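Local coordinates for ornithine decarboxylase (Entamoeba histolytica, PDB 4AIB), which probably catalyses the decarboxylation of L-ornithine to putrescine, with pyridoxal 5'-phosphate as cofactor, and is expected to be active only as a homodimer, at residues Lys284-Tyr289 against Glu326-Gly331. Sequence-based numbering, arbitrary orientation.
Sequences KKQIEY and ESIIYG
Y289, Y330 and E288 bury the most surface where strands 284-289 and 326-330 run side by side in parallel, their axes 17° apart. A backbone ladder joins them: I287 O accepts from I328 N, Y289 N reaches I328 O at 2.8 Å almost along the C=O axis, and Y289 O takes Y330 N. Only the I287 N to E326 O bond, at 3.4 Å, is weak. On one face of the sheet, Y330 carries CG beside its own backbone N (chi1 -61°), which sends the ring obliquely across to E288. Y330 OH donates to E288 OE1 at 2.8 Å, coming down on the carboxylate from above its plane, while the carboxylate lies at the ring edge, turned 85° to it. E288 OE1 also forms a salt bridge with R277, so one oxygen serves a phenol and a guanidinium, which probably favours the charged carboxylate. On the opposite face, with I287 and S327, Y289 brings its ring edge against the serine: Y289 CE2 lies 3.5 Å from S327 OG. Y289 OH is hydrogen-bonded to the backbone N of M348. In the mixed beta-sheet of this class-II decarboxylase, separate from its eight parallel barrel strands, the pair is flanked by antiparallel neighbours, strand 267-281 alongside 284-291 and strand 341-346 alongside 324-330.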
ATOM      1  N   LYS A 284      22.804  11.425  24.747  1.00 62.88           N
ATOM      2  CA  LYS A 284      23.316  11.757  23.417  1.00 65.57           C
ATOM      3  C   LYS A 284      22.210  12.024  22.398  1.00 64.95           C
ATOM      4  O   LYS A 284      21.220  11.294  22.329  1.00 63.06           O
ATOM      5  CB  LYS A 284      24.260  10.660  22.907  1.00 69.25           C
ATOM      6  CG  LYS A 284      25.570  11.170  22.312  1.00 72.25           C
ATOM      7  CD  LYS A 284      25.377  11.899  20.987  1.00 71.67           C
ATOM      8  CE  LYS A 284      26.683  12.469  20.457  1.00 70.81           C
ATOM      9  NZ  LYS A 284      27.583  11.412  19.917  1.00 71.54           N
ATOM     10  N   LYS A 285      22.406  13.070  21.600  1.00 65.00           N
ATOM     11  CA  LYS A 285      21.411  13.529  20.631  1.00 64.44           C
ATOM     12  C   LYS A 285      21.240  12.614  19.420  1.00 62.69           C
ATOM     13  O   LYS A 285      22.214  12.226  18.770  1.00 62.57           O
ATOM     14  CB  LYS A 285      21.714  14.969  20.182  1.00 64.42           C
ATOM     15  CG  LYS A 285      23.140  15.213  19.700  1.00 64.84           C
ATOM     16  CD  LYS A 285      23.572  16.660  19.902  1.00 63.77           C
ATOM     17  CE  LYS A 285      23.052  17.580  18.806  1.00 61.64           C
ATOM     18  NZ  LYS A 285      23.409  19.001  19.065  1.00 58.56           N
ATOM     19  N   GLN A 286      19.987  12.259  19.148  1.00 60.15           N
ATOM     20  CA  GLN A 286      19.606  11.623  17.891  1.00 57.14           C
ATOM     21  C   GLN A 286      18.858  12.650  17.046  1.00 54.11           C
ATOM     22  O   GLN A 286      18.168  13.518  17.585  1.00 52.92           O
ATOM     23  CB  GLN A 286      18.753  10.367  18.128  1.00 59.53           C
ATOM     24  CG  GLN A 286      17.527  10.560  19.016  1.00 63.51           C
ATOM     25  CD  GLN A 286      16.537   9.410  18.927  1.00 67.50           C
ATOM     26  OE1 GLN A 286      16.893   8.285  18.572  1.00 68.58           O
ATOM     27  NE2 GLN A 286      15.281   9.692  19.259  1.00 69.86           N
ATOM     28  N   ILE A 287      19.012  12.566  15.727  1.00 51.93           N
ATOM     29  CA  ILE A 287      18.403  13.549  14.831  1.00 48.93           C
ATOM     30  C   ILE A 287      17.388  12.903  13.890  1.00 49.05           C
ATOM     31  O   ILE A 287      17.732  12.028  13.094  1.00 48.42           O
ATOM     32  CB  ILE A 287      19.459  14.341  14.024  1.00 20.00           C
ATOM     33  CG1 ILE A 287      20.632  14.757  14.922  1.00 20.00           C
ATOM     34  CG2 ILE A 287      18.818  15.566  13.384  1.00 20.00           C
ATOM     35  CD1 ILE A 287      21.849  15.266  14.178  1.00 20.00           C
ATOM     36  N   GLU A 288      16.137  13.345  13.996  1.00 48.60           N
ATOM     37  CA  GLU A 288      15.053  12.849  13.151  1.00 49.08           C
ATOM     38  C   GLU A 288      14.959  13.639  11.851  1.00 48.45           C
ATOM     39  O   GLU A 288      15.048  14.867  11.851  1.00 49.56           O
ATOM     40  CB  GLU A 288      13.718  12.905  13.899  1.00 50.37           C
ATOM     41  CG  GLU A 288      13.544  11.820  14.952  1.00 53.90           C
ATOM     42  CD  GLU A 288      12.389  12.095  15.900  1.00 54.05           C
ATOM     43  OE1 GLU A 288      11.286  12.429  15.419  1.00 52.49           O
ATOM     44  OE2 GLU A 288      12.581  11.967  17.128  1.00 53.76           O
ATOM     45  N   TYR A 289      14.780  12.923  10.745  1.00 47.02           N
ATOM     46  CA  TYR A 289      14.667  13.548   9.431  1.00 46.09           C
ATOM     47  C   TYR A 289      13.386  13.134   8.721  1.00 47.84           C
ATOM     48  O   TYR A 289      12.858  12.044   8.950  1.00 48.79           O
ATOM     49  CB  TYR A 289      15.883  13.210   8.566  1.00 42.59           C
ATOM     50  CG  TYR A 289      17.181  13.792   9.079  1.00 40.52           C
ATOM     51  CD1 TYR A 289      17.549  15.103   8.774  1.00 39.80           C
ATOM     52  CD2 TYR A 289      18.045  13.033   9.866  1.00 40.28           C
ATOM     53  CE1 TYR A 289      18.737  15.640   9.242  1.00 41.11           C
ATOM     54  CE2 TYR A 289      19.237  13.561  10.339  1.00 39.96           C
ATOM     55  CZ  TYR A 289      19.578  14.863  10.022  1.00 41.06           C
ATOM     56  OH  TYR A 289      20.760  15.392  10.489  1.00 41.26           O
ATOM     57  N   GLU A 326      23.150   9.056  15.379  1.00 61.06           N
ATOM     58  CA  GLU A 326      22.121   8.059  15.083  1.00 59.52           C
ATOM     59  C   GLU A 326      20.870   8.757  14.558  1.00 57.27           C
ATOM     60  O   GLU A 326      20.152   9.418  15.311  1.00 57.22           O
ATOM     61  CB  GLU A 326      21.797   7.218  16.323  1.00 60.75           C
ATOM     62  CG  GLU A 326      20.767   6.121  16.081  1.00 63.67           C
ATOM     63  CD  GLU A 326      20.370   5.377  17.346  1.00 66.43           C
ATOM     64  OE1 GLU A 326      20.491   5.949  18.451  1.00 66.16           O
ATOM     65  OE2 GLU A 326      19.930   4.214  17.231  1.00 66.98           O
ATOM     66  N   SER A 327      20.623   8.606  13.260  1.00 55.51           N
ATOM     67  CA  SER A 327      19.541   9.321  12.593  1.00 51.70           C
ATOM     68  C   SER A 327      18.351   8.423  12.274  1.00 49.83           C
ATOM     69  O   SER A 327      18.522   7.294  11.805  1.00 49.58           O
ATOM     70  CB  SER A 327      20.056   9.994  11.318  1.00 51.01           C
ATOM     71  OG  SER A 327      21.125  10.881  11.608  1.00 51.27           O
ATOM     72  N   ILE A 328      17.154   8.940  12.544  1.00 48.21           N
ATOM     73  CA  ILE A 328      15.893   8.271  12.222  1.00 47.10           C
ATOM     74  C   ILE A 328      15.256   8.982  11.031  1.00 47.49           C
ATOM     75  O   ILE A 328      14.915  10.163  11.113  1.00 47.34           O
ATOM     76  CB  ILE A 328      14.903   8.299  13.416  1.00 20.00           C
ATOM     77  CG1 ILE A 328      15.523   7.682  14.683  1.00 20.00           C
ATOM     78  CG2 ILE A 328      13.576   7.639  13.046  1.00 20.00           C
ATOM     79  CD1 ILE A 328      15.520   6.166  14.744  1.00 20.00           C
ATOM     80  N   ILE A 329      15.097   8.262   9.925  1.00 49.35           N
ATOM     81  CA  ILE A 329      14.535   8.847   8.709  1.00 50.84           C
ATOM     82  C   ILE A 329      13.088   8.402   8.513  1.00 53.16           C
ATOM     83  O   ILE A 329      12.785   7.207   8.520  1.00 52.14           O
ATOM     84  CB  ILE A 329      15.383   8.511   7.461  1.00 20.00           C
ATOM     85  CG1 ILE A 329      16.873   8.710   7.755  1.00 20.00           C
ATOM     86  CG2 ILE A 329      14.966   9.380   6.283  1.00 20.00           C
ATOM     87  CD1 ILE A 329      17.789   7.873   6.890  1.00 20.00           C
ATOM     88  N   TYR A 330      12.199   9.379   8.351  1.00 56.69           N
ATOM     89  CA  TYR A 330      10.779   9.109   8.152  1.00 61.41           C
ATOM     90  C   TYR A 330      10.400   9.172   6.677  1.00 63.53           C
ATOM     91  O   TYR A 330      11.035   9.882   5.893  1.00 63.59           O
ATOM     92  CB  TYR A 330       9.923  10.089   8.960  1.00 62.03           C
ATOM     93  CG  TYR A 330      10.143  10.020  10.456  1.00 63.18           C
ATOM     94  CD1 TYR A 330       9.837   8.865  11.172  1.00 62.39           C
ATOM     95  CD2 TYR A 330      10.647  11.114  11.157  1.00 63.51           C
ATOM     96  CE1 TYR A 330      10.034   8.794  12.541  1.00 62.99           C
ATOM     97  CE2 TYR A 330      10.847  11.054  12.528  1.00 63.71           C
ATOM     98  CZ  TYR A 330      10.538   9.892  13.214  1.00 63.49           C
ATOM     99  OH  TYR A 330      10.730   9.820  14.573  1.00 63.81           O
ATOM    100  N   GLY A 331       9.363   8.422   6.311  1.00 65.43           N
ATOM    101  CA  GLY A 331       8.850   8.413   4.943  1.00 67.55           C
ATOM    102  C   GLY A 331       8.168   9.718   4.578  1.00 68.98           C
ATOM    103  O   GLY A 331       7.605  10.397   5.439  1.00 69.82           O
TER